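Local coordinates for protein afamin (Homo sapiens, PDB 6FAK) that carries hydrophobic molecules in body fluids, binding vitamin E and keeping lipidated Wnt proteins soluble and active, at residues S315-V318 with C319-R322. Sequence-based numbering, arbitrary orientation.
Sequences SENV and CQER
The side-chain amide of Q320 meets E316 O with its edge: the oxygen lies in the amide plane, while N317 CA sits over one face. The amide of N317 stands nearly upright over that same face, the planes 86° apart. This is the N-terminus of helix 318-324, in the second albumin domain, with N317 at the N-cap position, although its side chain makes no capping bond. Glutamine suits its place because a chain bent at chi2 (96°) brings the amide back along the first turn, where Q320 NE2 donates to a lone pair of E316 O at 3.2 Å. The bond is bent, 142° at the hydrogen. Ahead of the cap, S315 OG accepts from N317 N at 2.9 Å in an ST turn, a job for a short hydroxyl residue. E321 is one turn on; its chain, extended beyond CG, runs back past N317, E321 CG lying 3.4 Å from N317 O, and its negative charge probably suits the positive end of the helix dipole. Were E321 replaced by an alanine, N317 CB would probably lose its carboxylate neighbour and the helix start its compensating charge. Branched V318 turns inward against F329, Y356, L360 and Y373, while C319 ties the turn to C364 by a disulfide. The i to i+4 backbone hydrogen bonds of the helix begin here: E321 N to N317 O at 2.9 Å, then R322 N to V318 O, also 2.9 Å.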
loop_
_atom_site.group_PDB
_atom_site.type_symbol
_atom_site.label_atom_id
_atom_site.label_comp_id
_atom_site.label_asym_id
_atom_site.label_seq_id
_atom_site.Cartn_x
_atom_site.Cartn_y
_atom_site.Cartn_z
ATOM N N SER A 315 33.434 -14.048 -15.126
ATOM C CA SER A 315 34.573 -14.203 -14.251
ATOM C C SER A 315 34.614 -15.647 -13.814
ATOM O O SER A 315 33.559 -16.270 -13.648
ATOM C CB SER A 315 34.416 -13.314 -13.035
ATOM O OG SER A 315 35.351 -13.641 -12.031
ATOM N N GLU A 316 35.816 -16.171 -13.606
ATOM C CA GLU A 316 35.979 -17.470 -12.985
ATOM C C GLU A 316 36.028 -17.391 -11.458
ATOM O O GLU A 316 36.403 -18.350 -10.810
ATOM C CB GLU A 316 37.258 -18.165 -13.507
ATOM C CG GLU A 316 37.012 -19.047 -14.711
ATOM C CD GLU A 316 38.134 -20.065 -14.889
ATOM O OE1 GLU A 316 37.845 -21.216 -15.272
ATOM O OE2 GLU A 316 39.302 -19.720 -14.623
ATOM N N ASN A 317 35.705 -16.263 -10.862
ATOM C CA ASN A 317 35.689 -16.179 -9.406
ATOM C C ASN A 317 34.286 -16.216 -8.807
ATOM O O ASN A 317 34.136 -15.999 -7.614
ATOM C CB ASN A 317 36.414 -14.923 -8.965
ATOM C CG ASN A 317 37.880 -14.963 -9.307
ATOM O OD1 ASN A 317 38.466 -16.036 -9.469
ATOM N ND2 ASN A 317 38.489 -13.791 -9.402
ATOM N N VAL A 318 33.268 -16.511 -9.602
ATOM C CA VAL A 318 31.875 -16.360 -9.139
ATOM C C VAL A 318 31.555 -17.278 -7.963
ATOM O O VAL A 318 31.070 -16.814 -6.920
ATOM C CB VAL A 318 30.880 -16.579 -10.280
ATOM C CG1 VAL A 318 29.449 -16.564 -9.767
ATOM C CG2 VAL A 318 31.013 -15.468 -11.343
ATOM N N CYS A 319 31.825 -18.580 -8.115
ATOM C CA CYS A 319 31.437 -19.523 -7.069
ATOM C C CYS A 319 32.225 -19.242 -5.780
ATOM O O CYS A 319 31.663 -19.354 -4.697
ATOM C CB CYS A 319 31.635 -20.964 -7.495
ATOM S SG CYS A 319 30.570 -21.489 -8.853
ATOM N N GLN A 320 33.489 -18.835 -5.918
ATOM C CA GLN A 320 34.321 -18.478 -4.738
ATOM C C GLN A 320 33.791 -17.245 -4.041
ATOM O O GLN A 320 33.730 -17.236 -2.832
ATOM C CB GLN A 320 35.798 -18.223 -5.085
ATOM C CG GLN A 320 36.422 -19.353 -5.842
ATOM C CD GLN A 320 36.422 -19.139 -7.337
ATOM O OE1 GLN A 320 35.376 -19.217 -7.995
ATOM N NE2 GLN A 320 37.617 -18.906 -7.898
ATOM N N GLU A 321 33.440 -16.210 -4.801
ATOM C CA GLU A 321 32.913 -14.975 -4.203
ATOM C C GLU A 321 31.579 -15.236 -3.527
ATOM O O GLU A 321 31.323 -14.826 -2.375
ATOM C CB GLU A 321 32.836 -13.870 -5.246
ATOM C CG GLU A 321 34.204 -13.267 -5.551
ATOM C CD GLU A 321 34.173 -12.303 -6.752
ATOM O OE1 GLU A 321 33.099 -12.179 -7.394
ATOM O OE2 GLU A 321 35.219 -11.666 -7.069
ATOM N N ARG A 322 30.749 -16.016 -4.186
ATOM C CA ARG A 322 29.469 -16.401 -3.571
ATOM C C ARG A 322 29.723 -17.149 -2.249
ATOM O O ARG A 322 29.110 -16.844 -1.215
ATOM C CB ARG A 322 28.651 -17.280 -4.505
ATOM C CG ARG A 322 27.321 -17.606 -3.901
ATOM C CD ARG A 322 26.714 -18.833 -4.439
ATOM N NE ARG A 322 27.467 -20.022 -4.097
ATOM C CZ ARG A 322 27.041 -21.235 -4.406
ATOM N NH1 ARG A 322 25.896 -21.395 -5.047
ATOM N NH2 ARG A 322 27.782 -22.296 -4.117
#